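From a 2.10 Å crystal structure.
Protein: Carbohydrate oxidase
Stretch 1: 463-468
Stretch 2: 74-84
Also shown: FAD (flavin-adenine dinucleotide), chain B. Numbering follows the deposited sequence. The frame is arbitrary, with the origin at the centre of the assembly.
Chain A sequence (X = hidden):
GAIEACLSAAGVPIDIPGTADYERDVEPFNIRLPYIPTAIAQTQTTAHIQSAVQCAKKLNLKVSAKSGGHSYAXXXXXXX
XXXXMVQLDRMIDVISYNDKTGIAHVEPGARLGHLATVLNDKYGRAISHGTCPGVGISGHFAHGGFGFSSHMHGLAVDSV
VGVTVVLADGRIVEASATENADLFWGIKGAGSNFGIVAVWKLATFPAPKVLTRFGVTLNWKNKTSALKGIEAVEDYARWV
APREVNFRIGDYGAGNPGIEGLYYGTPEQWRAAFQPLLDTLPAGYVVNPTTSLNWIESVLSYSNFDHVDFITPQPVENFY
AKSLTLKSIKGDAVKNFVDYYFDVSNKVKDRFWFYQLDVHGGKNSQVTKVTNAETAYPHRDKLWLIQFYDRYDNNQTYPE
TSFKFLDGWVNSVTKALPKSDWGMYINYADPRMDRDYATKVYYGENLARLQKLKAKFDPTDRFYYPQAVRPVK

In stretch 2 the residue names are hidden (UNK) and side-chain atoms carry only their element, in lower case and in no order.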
# COMPACT_ATOMS: atom_id res chain seq x y z
N PHE A 463 -19.07 3.17 -7.94
CA PHE A 463 -18.05 2.55 -7.10
C PHE A 463 -17.75 3.36 -5.84
O PHE A 463 -16.69 3.21 -5.25
CB PHE A 463 -16.77 2.31 -7.90
CG PHE A 463 -16.97 1.41 -9.10
CD1 PHE A 463 -17.34 0.07 -8.94
CD2 PHE A 463 -16.71 1.89 -10.39
CE1 PHE A 463 -17.50 -0.77 -10.05
CE2 PHE A 463 -16.85 1.04 -11.51
CZ PHE A 463 -17.26 -0.29 -11.34
N TYR A 464 -18.69 4.21 -5.43
CA TYR A 464 -18.50 5.12 -4.29
C TYR A 464 -17.90 4.51 -3.03
O TYR A 464 -18.27 3.39 -2.61
CB TYR A 464 -19.84 5.71 -3.88
CG TYR A 464 -19.80 6.51 -2.60
CD1 TYR A 464 -19.35 7.85 -2.59
CD2 TYR A 464 -20.20 5.95 -1.39
CE1 TYR A 464 -19.33 8.61 -1.40
CE2 TYR A 464 -20.17 6.69 -0.19
CZ TYR A 464 -19.74 8.00 -0.20
OH TYR A 464 -19.71 8.71 0.98
N TYR A 465 -17.02 5.29 -2.42
CA TYR A 465 -16.67 5.10 -1.03
C TYR A 465 -16.27 6.47 -0.49
O TYR A 465 -16.02 7.39 -1.28
CB TYR A 465 -15.56 4.03 -0.87
CG TYR A 465 -14.18 4.34 -1.47
CD1 TYR A 465 -13.91 4.12 -2.83
CD2 TYR A 465 -13.12 4.79 -0.66
CE1 TYR A 465 -12.62 4.39 -3.38
CE2 TYR A 465 -11.83 5.04 -1.20
CZ TYR A 465 -11.58 4.81 -2.55
OH TYR A 465 -10.29 5.05 -3.10
N PRO A 466 -16.19 6.61 0.84
CA PRO A 466 -16.12 7.99 1.33
C PRO A 466 -14.84 8.78 0.99
O PRO A 466 -14.81 10.00 1.23
CB PRO A 466 -16.28 7.83 2.86
CG PRO A 466 -17.07 6.58 3.02
CD PRO A 466 -16.48 5.66 1.93
N GLN A 467 -13.81 8.13 0.45
CA GLN A 467 -12.65 8.91 0.01
C GLN A 467 -12.33 8.66 -1.46
O GLN A 467 -11.18 8.82 -1.89
CB GLN A 467 -11.42 8.75 0.94
CG GLN A 467 -11.71 9.17 2.40
CD GLN A 467 -10.58 8.92 3.40
OE1 GLN A 467 -9.72 8.07 3.20
NE2 GLN A 467 -10.61 9.67 4.51
N ALA A 468 -13.36 8.27 -2.22
CA ALA A 468 -13.29 8.27 -3.68
C ALA A 468 -13.12 9.71 -4.14
O ALA A 468 -13.65 10.64 -3.52
CB ALA A 468 -14.60 7.67 -4.30
N UNK A 74 -11.21 -0.32 5.78
CA UNK A 74 -12.22 -1.28 5.28
C UNK A 74 -12.93 -0.77 4.04
O UNK A 74 -14.14 -1.03 3.88
o UNK A 74 -12.64 -2.20 7.46
c UNK A 74 -13.27 -1.60 6.36
N UNK A 75 -12.21 -0.03 3.17
CA UNK A 75 -12.83 0.46 1.95
C UNK A 75 -13.23 -0.65 0.95
O UNK A 75 -13.99 -0.39 0.01
c UNK A 75 -13.05 3.23 2.85
c UNK A 75 -11.99 2.88 2.02
c UNK A 75 -11.97 1.54 1.29
c UNK A 75 -12.02 5.40 3.33
c UNK A 75 -10.95 5.06 2.48
c UNK A 75 -13.07 4.50 3.51
c UNK A 75 -10.94 3.79 1.84
N UNK A 76 -12.72 -1.88 1.13
CA UNK A 76 -13.11 -2.98 0.24
C UNK A 76 -14.59 -3.32 0.41
O UNK A 76 -15.21 -3.89 -0.50
N UNK A 77 -15.16 -2.96 1.57
CA UNK A 77 -16.61 -3.09 1.85
C UNK A 77 -17.38 -1.90 1.32
O UNK A 77 -18.61 -1.91 1.26
c UNK A 77 -16.29 -4.38 4.04
c UNK A 77 -15.27 -6.62 5.32
c UNK A 77 -14.44 -5.55 5.02
c UNK A 77 -17.10 -5.47 4.35
c UNK A 77 -14.94 -4.44 4.39
c UNK A 77 -16.87 -3.16 3.38
c UNK A 77 -16.61 -6.58 4.99
N UNK A 78 -16.65 -0.86 0.96
CA UNK A 78 -17.29 0.38 0.64
C UNK A 78 -17.18 1.43 1.74
O UNK A 78 -17.63 2.56 1.54
N UNK A 79 -16.60 1.07 2.89
CA UNK A 79 -16.45 2.04 4.01
C UNK A 79 -17.75 2.48 4.67
O UNK A 79 -17.80 3.51 5.35
N UNK A 80 -18.80 1.68 4.48
CA UNK A 80 -20.13 1.91 5.05
C UNK A 80 -20.89 0.61 4.80
O UNK A 80 -20.37 -0.28 4.10
o UNK A 80 -22.03 5.00 2.80
c UNK A 80 -21.08 2.83 2.84
o UNK A 80 -21.87 3.97 0.88
c UNK A 80 -21.71 4.02 2.12
c UNK A 80 -20.84 3.07 4.33
N UNK A 81 -22.09 0.49 5.36
CA UNK A 81 -22.89 -0.73 5.17
C UNK A 81 -23.67 -0.70 3.88
O UNK A 81 -23.95 0.39 3.36
c UNK A 81 -23.89 -0.89 6.33
n UNK A 81 -23.62 -0.31 8.68
c UNK A 81 -23.18 -1.05 7.66
o UNK A 81 -22.22 -1.80 7.75
N UNK A 82 -24.04 -1.87 3.38
CA UNK A 82 -25.05 -1.94 2.31
C UNK A 82 -24.60 -1.94 0.85
O UNK A 82 -25.44 -1.80 -0.08
N UNK A 83 -23.30 -2.09 0.61
CA UNK A 83 -22.82 -2.18 -0.76
C UNK A 83 -22.91 -3.63 -1.20
O UNK A 83 -22.92 -4.56 -0.36
c UNK A 83 -21.35 -1.72 -0.90
n UNK A 83 -20.10 0.43 -1.36
c UNK A 83 -20.15 1.71 -1.04
c UNK A 83 -21.82 0.70 -0.03
c UNK A 83 -21.14 -0.24 -0.75
n UNK A 83 -21.18 1.91 -0.24
N UNK A 84 -22.94 -3.82 -2.50
CA UNK A 84 -22.64 -5.10 -3.10
C UNK A 84 -21.12 -5.25 -2.99
O UNK A 84 -20.37 -4.38 -3.46
c UNK A 84 -22.79 -6.41 -5.35
c UNK A 84 -23.26 -7.63 -4.58
c UNK A 84 -23.08 -5.12 -4.58
c UNK A 84 -23.51 -6.36 -6.73
PA FAD B . -8.66 -4.12 -0.22
O1A FAD B . -9.26 -5.40 -0.74
O2A FAD B . -9.16 -3.70 1.14
O5B FAD B . -8.96 -2.94 -1.26
C5B FAD B . -8.28 -1.70 -1.13
C4B FAD B . -8.93 -0.68 -2.09
O4B FAD B . -8.73 -1.10 -3.44
C3B FAD B . -10.44 -0.56 -1.89
O3B FAD B . -10.84 0.76 -2.28
C2B FAD B . -10.97 -1.55 -2.92
O2B FAD B . -12.30 -1.37 -3.34
C1B FAD B . -9.98 -1.33 -4.05
N9A FAD B . -9.88 -2.52 -4.89
C8A FAD B . -9.71 -3.84 -4.48
N7A FAD B . -9.68 -4.60 -5.61
C5A FAD B . -9.81 -3.80 -6.68
C6A FAD B . -9.85 -4.08 -8.05
N6A FAD B . -9.73 -5.35 -8.51
N1A FAD B . -9.98 -3.01 -8.92
C2A FAD B . -10.12 -1.71 -8.45
N3A FAD B . -10.12 -1.44 -7.09
C4A FAD B . -9.95 -2.49 -6.24
N1 FAD B . 1.54 -0.91 1.69
C2 FAD B . 2.73 -0.63 1.02
O2 FAD B . 2.79 0.20 0.11
N3 FAD B . 3.85 -1.39 1.38
C4 FAD B . 3.84 -2.45 2.26
O4 FAD B . 4.86 -3.15 2.44
C4X FAD B . 2.56 -2.67 2.99
N5 FAD B . 2.45 -3.65 3.87
C5X FAD B . 1.26 -3.95 4.48
C6 FAD B . 1.14 -5.07 5.35
C7 FAD B . -0.09 -5.45 5.86
C7M FAD B . -0.20 -6.66 6.82
C8 FAD B . -1.25 -4.79 5.41
C8M FAD B . -2.62 -5.19 5.92
C9 FAD B . -1.15 -3.66 4.61
C9A FAD B . 0.09 -3.23 4.11
N10 FAD B . 0.21 -2.17 3.19
C10 FAD B . 1.45 -1.81 2.68
C1' FAD B . -1.01 -1.39 2.81
C2' FAD B . -1.60 -1.92 1.51
O2' FAD B . -0.78 -1.50 0.42
C3' FAD B . -2.98 -1.35 1.30
O3' FAD B . -3.78 -1.59 2.43
C4' FAD B . -3.60 -1.96 0.03
O4' FAD B . -4.55 -1.08 -0.49
C5' FAD B . -4.23 -3.33 0.31
O5' FAD B . -4.76 -3.86 -0.87
P FAD B . -5.91 -5.00 -0.77
O1P FAD B . -6.27 -5.50 -2.14
O2P FAD B . -5.45 -6.11 0.18
O3P FAD B . -7.06 -4.14 -0.07

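Position 74 carries one carbon and then one oxygen, a hydroxymethyl group out of reach of stretch 1; this is Ser-74. Position 75 has one carbon followed by a ring of six carbons and no heteroatom. One carbon and an all-carbon six-membered ring make this Phe-75; its CA-to-CB bond points toward stretch 1, and its CD2 lies 3.4 Å from Tyr-465 CE2.

Position 76 has no side-chain atoms and is Gly-76. An ideal CB here would lie 3.2 Å from FAD O2A, a crowded place. Position 77 again shows one carbon and a six-carbon ring without oxygen, hence Phe-77; it makes no contact with stretch 1.

Position 78 lacks a side chain, and its phi/psi of 103/-4 would jam a CB against the preceding carbonyl oxygen, which by itself calls for glycine. Gly-78 uses its backbone instead: its O lies 3.5 Å from Tyr-465 CB and 3.3 Å from Pro-466 CD. Position 79 is also bare. At a phi of 68°, an ideal CB would point toward stretch 1 and clash with Pro-466 CD at 2.9 Å, as well as with Phe-75 CD1 at 2.8 Å; the residue is Gly-79.

Position 80 has three carbons, the third carrying two oxygens. This carboxylate identifies Glu-80, whose OE2 sits 3.4 Å from Tyr-464 CE2, at the edge of the tyrosine ring. Position 81 has two carbons, the second bearing one oxygen and one nitrogen: the amide of Asn-81, beyond reach of stretch 1. Position 82 is bare, and its phi/psi of 92/10 again calls for Gly-82.

Position 83 has one carbon and a five-membered ring of three carbons and two nitrogens, an imidazole, so it is His-83. Its CE1 lies 3.0 Å from Tyr-464 O, near the imidazole plane, while NE2 donates a very short hydrogen bond, 2.4 Å, to Glu-80 OE2. Position 84 has four carbons forked at the second, giving Leu-84, which makes no contact with stretch 1.

The contact buries 363 Å² without a hydrogen bond between the stretches, so it rests on packing. Phe-75 contributes the largest area: Tyr-465 CD2 lies over one face of its ring, and the two ring planes meet obliquely at 49°, with centroids 4.8 Å apart. Pro-466 CD adds an apolar contact 3.9 Å from Phe-75 CE1. The bare backbone at Gly-79 leaves room for this proline, and the internal His-83–Glu-80 bond links two side chains that both approach Tyr-464.

Stretch 2 (74-84) SFGFGGENGHL
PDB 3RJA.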